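Local coordinates for RabGDI protein (Plasmodium falciparum 3D7, PDB 3P1W) that probably binds Rab GTPases in their GDP-bound form, slowing nucleotide release and helping to keep the prenylated proteins soluble between membranes, at residues Val89-Lys94 with Arg328-Leu333; Leu26-Lys31 with Ile46-Arg51. All coordinates share one frame; numbering follows the deposited sequence.

Contact 1 of 2, residues Val89-Lys94 with Arg328-Leu333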
loop_
_atom_site.group_PDB
_atom_site.type_symbol
_atom_site.label_atom_id
_atom_site.label_comp_id
_atom_site.label_asym_id
_atom_site.label_seq_id
_atom_site.Cartn_x
_atom_site.Cartn_y
_atom_site.Cartn_z
ATOM N N VAL A 89 -14.903 5.984 0.098
ATOM C CA VAL A 89 -13.604 6.655 -0.003
ATOM C C VAL A 89 -12.643 6.137 1.058
ATOM O O VAL A 89 -12.788 6.432 2.252
ATOM C CB VAL A 89 -13.792 8.179 0.127
ATOM C CG1 VAL A 89 -12.431 8.917 0.027
ATOM C CG2 VAL A 89 -14.821 8.708 -0.919
ATOM N N ASP A 90 -11.684 5.330 0.620
ATOM C CA ASP A 90 -10.663 4.815 1.489
ATOM C C ASP A 90 -9.759 5.969 1.934
ATOM O O ASP A 90 -9.327 6.780 1.105
ATOM C CB ASP A 90 -9.810 3.780 0.745
ATOM C CG ASP A 90 -10.516 2.444 0.533
ATOM O OD1 ASP A 90 -11.406 2.043 1.304
ATOM O OD2 ASP A 90 -10.134 1.742 -0.415
ATOM N N LEU A 91 -9.489 6.078 3.231
ATOM C CA LEU A 91 -8.522 7.070 3.703
ATOM C C LEU A 91 -7.116 6.755 3.168
ATOM O O LEU A 91 -6.329 7.655 2.899
ATOM C CB LEU A 91 -8.465 7.108 5.222
ATOM C CG LEU A 91 -9.709 7.658 5.881
ATOM C CD1 LEU A 91 -9.607 7.463 7.403
ATOM C CD2 LEU A 91 -9.870 9.094 5.535
ATOM N N ILE A 92 -6.828 5.463 3.011
ATOM C CA ILE A 92 -5.514 4.997 2.611
ATOM C C ILE A 92 -5.690 3.962 1.490
ATOM O O ILE A 92 -5.605 2.748 1.734
ATOM C CB ILE A 92 -4.704 4.446 3.803
ATOM C CG1 ILE A 92 -4.604 5.475 4.933
ATOM C CG2 ILE A 92 -3.281 4.007 3.367
ATOM C CD1 ILE A 92 -3.804 5.036 6.167
ATOM N N PRO A 93 -5.954 4.444 0.258
ATOM C CA PRO A 93 -6.171 3.541 -0.864
ATOM C C PRO A 93 -4.829 3.039 -1.350
ATOM O O PRO A 93 -3.985 3.819 -1.864
ATOM C CB PRO A 93 -6.852 4.410 -1.917
ATOM C CG PRO A 93 -6.403 5.833 -1.630
ATOM C CD PRO A 93 -6.151 5.864 -0.111
ATOM N N LYS A 94 -4.579 1.775 -1.114
ATOM C CA LYS A 94 -3.381 1.147 -1.646
ATOM C C LYS A 94 -3.791 0.061 -2.633
ATOM O O LYS A 94 -4.562 -0.847 -2.294
ATOM C CB LYS A 94 -2.548 0.567 -0.522
ATOM C CG LYS A 94 -1.759 1.631 0.271
ATOM C CD LYS A 94 -1.184 1.111 1.543
ATOM C CE LYS A 94 -0.368 2.187 2.297
ATOM N NZ LYS A 94 1.055 2.402 1.837
ATOM N N ARG A 328 -1.683 12.843 3.060
ATOM C CA ARG A 328 -2.554 12.362 2.008
ATOM C C ARG A 328 -3.617 13.388 1.718
ATOM O O ARG A 328 -4.240 13.931 2.624
ATOM C CB ARG A 328 -3.232 11.015 2.367
ATOM C CG ARG A 328 -2.267 9.899 2.628
ATOM C CD ARG A 328 -2.916 8.544 2.745
ATOM N NE ARG A 328 -1.890 7.545 3.036
ATOM C CZ ARG A 328 -1.412 7.277 4.265
ATOM N NH1 ARG A 328 -1.908 7.878 5.337
ATOM N NH2 ARG A 328 -0.449 6.391 4.426
ATOM N N CYS A 329 -3.795 13.667 0.429
ATOM C CA CYS A 329 -4.767 14.631 -0.035
ATOM C C CYS A 329 -5.694 13.918 -0.985
ATOM O O CYS A 329 -5.289 13.526 -2.076
ATOM C CB CYS A 329 -4.084 15.802 -0.763
ATOM S SG CYS A 329 -5.301 17.106 -1.149
ATOM N N ILE A 330 -6.935 13.734 -0.542
ATOM C CA ILE A 330 -8.004 13.182 -1.351
ATOM C C ILE A 330 -8.672 14.303 -2.137
ATOM O O ILE A 330 -9.121 15.294 -1.550
ATOM C CB ILE A 330 -9.038 12.458 -0.458
ATOM C CG1 ILE A 330 -8.373 11.266 0.258
ATOM C CG2 ILE A 330 -10.282 12.039 -1.297
ATOM C CD1 ILE A 330 -9.161 10.686 1.462
ATOM N N CYS A 331 -8.736 14.153 -3.467
ATOM C CA CYS A 331 -9.240 15.193 -4.350
ATOM C C CYS A 331 -10.383 14.647 -5.202
ATOM O O CYS A 331 -10.230 13.618 -5.866
ATOM C CB CYS A 331 -8.162 15.647 -5.321
ATOM S SG CYS A 331 -6.612 16.125 -4.568
ATOM N N ILE A 332 -11.521 15.322 -5.160
ATOM C CA ILE A 332 -12.622 14.999 -6.046
ATOM C C ILE A 332 -12.375 15.738 -7.344
ATOM O O ILE A 332 -12.230 16.971 -7.338
ATOM C CB ILE A 332 -13.972 15.418 -5.453
ATOM C CG1 ILE A 332 -14.309 14.550 -4.232
ATOM C CG2 ILE A 332 -15.083 15.243 -6.476
ATOM C CD1 ILE A 332 -15.543 14.991 -3.476
ATOM N N LEU A 333 -12.354 14.987 -8.438
ATOM C CA LEU A 333 -12.200 15.541 -9.797
ATOM C C LEU A 333 -13.466 15.371 -10.638
ATOM O O LEU A 333 -14.250 14.440 -10.406
ATOM C CB LEU A 333 -11.045 14.840 -10.527
ATOM C CG LEU A 333 -9.717 14.644 -9.805
ATOM C CD1 LEU A 333 -8.674 13.942 -10.688
ATOM C CD2 LEU A 333 -9.204 15.962 -9.317
#
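Leu91 and Ile330 come closest in backbone, their CA atoms 7.9 Å apart, too far for strand pairing, so the end of strand 89-90 and the turn after it meet one face of strand 320-333 through that strand's side chains. Arg328 and Ile330 point toward Val89-Lys94, whereas Cys329 between them lies on the reverse face. Ile330 CG1 stands anti to its carbonyl carbon (chi1 -63°), and with chi2 extended (164°) this carries CD1 beneath the end of strand 89-90. There CD1 meets Val89 CG1 at 4.0 Å and Asp90 O at 3.9 Å, while Leu91 CD2 borders it loosely. Val89 and Ile330, branched and aliphatic, suit so buried a place. Arg328 runs out extended, passing its CD 3.5 Å from Leu91 O, and offers one face of its guanidinium to Ile92. Ile92 CG1 lies 3.5 Å above that plane, displaced toward the rim, and CD1 sits over the same face near NH1. An apolar chain can cover a guanidinium because the group's N-H bonds lie in its plane; NH2 bonds to the backbone oxygens of Tyr433 and Asp434. The arrangement seats the short 61-62/89-90 ribbon and following turn on the large mixed sheet of the Rab GDI fold.

Contact 2 of 2, residues Leu26-Lys31 with Ile46-Arg51; sequences LGTGLK and ILVLDR
Thr28 and Asp50 form the polar centre of this contact, with two donors of one residue gripping a single carboxylate oxygen. Thr28 OG1 gives its proton, at 2.7 Å, to Asp50 OD2, which accepts it with its anti lone pair, the one facing away from OD1. Thr28 N adds a weak, bent bond to the same oxygen at 3.1 Å. Both reach it because OG1 stands between the backbone N and the carbonyl carbon (chi1 56°), on the same side as the amide. The other oxygen, Asp50 OD1, bonds to Asn52 N, and Thr28 OG1 also bonds to Gly56 N, so the carboxylate and hydroxyl are tied to the loop beyond the strand.

Next to this pair, Gly27 N bonds to Leu49 O at 2.8 Å and nearly straight (170°), while Leu26 CA makes a C-H...O contact with the same carbonyl. These mark the end of the parallel pairing, where Leu26 lies opposite Leu49. Gly27 has a positive phi of 103°, at which a CB would press on the preceding carbonyl oxygen, and its own O is buried without a partner.

Packing follows on both sides of the sheet. The side chains of Thr28 and Val48 cross obliquely, Thr28 CG2 3.6 Å from Val48 CG1, the methyl serving the helix side while the hydroxyl serves Asp50. Leu26 and Leu49 run side by side on the opposite face, with Leu26 CD2 4.0 Å from Leu49 CB.

Gly29, the N-cap of helix 30-41, completes a glycine-rich turn after the first strand. That turn, with an acidic residue just past the second strand, is the signature of the Rossmann-type beta-alpha-beta unit that Rab GDI shares with flavoproteins, where the acid commonly holds the adenosine ribose; here Thr28 engages it.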
loop_
_atom_site.group_PDB
_atom_site.type_symbol
_atom_site.label_atom_id
_atom_site.label_comp_id
_atom_site.label_asym_id
_atom_site.label_seq_id
_atom_site.Cartn_x
_atom_site.Cartn_y
_atom_site.Cartn_z
ATOM N N LEU A 26 -6.229 -5.311 18.851
ATOM C CA LEU A 26 -6.854 -4.037 19.117
ATOM C C LEU A 26 -6.715 -3.180 17.857
ATOM O O LEU A 26 -5.597 -2.944 17.407
ATOM C CB LEU A 26 -6.189 -3.351 20.304
ATOM C CG LEU A 26 -6.093 -4.182 21.588
ATOM C CD1 LEU A 26 -5.384 -3.368 22.649
ATOM C CD2 LEU A 26 -7.460 -4.624 22.060
ATOM N N GLY A 27 -7.849 -2.741 17.314
ATOM C CA GLY A 27 -7.912 -1.977 16.062
ATOM C C GLY A 27 -8.358 -2.908 14.952
ATOM O O GLY A 27 -8.010 -4.095 14.974
ATOM N N THR A 28 -9.146 -2.391 14.005
ATOM C CA THR A 28 -9.525 -3.142 12.811
ATOM C C THR A 28 -8.952 -2.516 11.513
ATOM O O THR A 28 -9.521 -2.695 10.437
ATOM C CB THR A 28 -11.047 -3.394 12.723
ATOM O OG1 THR A 28 -11.774 -2.161 12.773
ATOM C CG2 THR A 28 -11.517 -4.315 13.925
ATOM N N GLY A 29 -7.776 -1.897 11.625
ATOM C CA GLY A 29 -6.999 -1.511 10.443
ATOM C C GLY A 29 -6.746 -2.777 9.654
ATOM O O GLY A 29 -6.883 -3.909 10.176
ATOM N N LEU A 30 -6.409 -2.596 8.389
ATOM C CA LEU A 30 -6.197 -3.693 7.465
ATOM C C LEU A 30 -5.195 -4.708 7.985
ATOM O O LEU A 30 -5.474 -5.917 7.975
ATOM C CB LEU A 30 -5.768 -3.149 6.079
ATOM C CG LEU A 30 -6.861 -2.387 5.329
ATOM C CD1 LEU A 30 -6.259 -1.783 4.044
ATOM C CD2 LEU A 30 -8.058 -3.286 5.021
ATOM N N LYS A 31 -4.052 -4.254 8.488
ATOM C CA LYS A 31 -3.053 -5.196 9.006
ATOM C C LYS A 31 -3.610 -6.079 10.147
ATOM O O LYS A 31 -3.392 -7.296 10.164
ATOM C CB LYS A 31 -1.823 -4.468 9.509
ATOM C CG LYS A 31 -0.950 -3.775 8.422
ATOM C CD LYS A 31 0.084 -2.897 9.116
ATOM C CE LYS A 31 0.975 -2.165 8.181
ATOM N NZ LYS A 31 2.093 -1.488 8.888
ATOM N N ILE A 46 -9.025 -16.066 19.276
ATOM C CA ILE A 46 -8.776 -14.628 19.242
ATOM C C ILE A 46 -10.014 -13.812 19.590
ATOM O O ILE A 46 -11.151 -14.280 19.448
ATOM C CB ILE A 46 -8.263 -14.158 17.835
ATOM C CG1 ILE A 46 -9.366 -14.232 16.764
ATOM C CG2 ILE A 46 -7.062 -14.978 17.399
ATOM C CD1 ILE A 46 -8.945 -13.681 15.366
ATOM N N LEU A 47 -9.762 -12.579 20.019
ATOM C CA LEU A 47 -10.793 -11.567 20.234
ATOM C C LEU A 47 -10.279 -10.309 19.532
ATOM O O LEU A 47 -9.114 -9.954 19.711
ATOM C CB LEU A 47 -10.954 -11.278 21.713
ATOM C CG LEU A 47 -11.954 -10.185 22.124
ATOM C CD1 LEU A 47 -13.372 -10.488 21.638
ATOM C CD2 LEU A 47 -11.952 -9.987 23.649
ATOM N N VAL A 48 -11.144 -9.644 18.769
ATOM C CA VAL A 48 -10.772 -8.404 18.055
ATOM C C VAL A 48 -11.650 -7.271 18.563
ATOM O O VAL A 48 -12.889 -7.392 18.512
ATOM C CB VAL A 48 -10.941 -8.581 16.529
ATOM C CG1 VAL A 48 -10.519 -7.299 15.773
ATOM C CG2 VAL A 48 -10.129 -9.796 16.063
ATOM N N LEU A 49 -11.023 -6.207 19.082
ATOM C CA LEU A 49 -11.716 -5.083 19.712
ATOM C C LEU A 49 -11.323 -3.780 19.060
ATOM O O LEU A 49 -10.146 -3.591 18.744
ATOM C CB LEU A 49 -11.326 -4.979 21.197
ATOM C CG LEU A 49 -11.539 -6.261 21.996
ATOM C CD1 LEU A 49 -11.121 -6.039 23.442
ATOM C CD2 LEU A 49 -12.990 -6.684 21.901
ATOM N N ASP A 50 -12.287 -2.868 18.917
ATOM C CA ASP A 50 -12.032 -1.550 18.360
ATOM C C ASP A 50 -12.855 -0.515 19.109
ATOM O O ASP A 50 -14.069 -0.687 19.316
ATOM C CB ASP A 50 -12.390 -1.549 16.859
ATOM C CG ASP A 50 -11.807 -0.344 16.089
ATOM O OD1 ASP A 50 -11.703 0.768 16.636
ATOM O OD2 ASP A 50 -11.430 -0.554 14.927
ATOM N N ARG A 51 -12.200 0.566 19.512
ATOM C CA ARG A 51 -12.876 1.649 20.215
ATOM C C ARG A 51 -13.910 2.391 19.353
ATOM O O ARG A 51 -14.832 2.992 19.878
ATOM C CB ARG A 51 -11.851 2.639 20.768
ATOM C CG ARG A 51 -11.155 3.486 19.714
ATOM C CD ARG A 51 -10.253 4.566 20.315
ATOM N NE ARG A 51 -8.995 4.031 20.821
ATOM C CZ ARG A 51 -7.897 3.809 20.090
ATOM N NH1 ARG A 51 -7.870 4.035 18.787
ATOM N NH2 ARG A 51 -6.809 3.342 20.678
#

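In the fold
From the N terminus, strand 20-26 leads through Leu26-Lys31 into helix 30-41 and back up strand 46-49, where contact 2 closes a short loop within one beta-alpha-beta unit. The chain then passes strand 61-62 and helix 64-71 to reach Val89-Lys94, and contact 1 closes only after 233 further residues, at Arg328-Leu333. The two loops follow one another in series, neither nesting nor crossing. Contact 2 is local to the Rossmann-type sheet; contact 1 brings the chain leaving it against the second large sheet. Their centres lie 22 Å apart, but Tyr433, a partner of Arg328, spans both regions, its hydroxyl bonding Lys31 N.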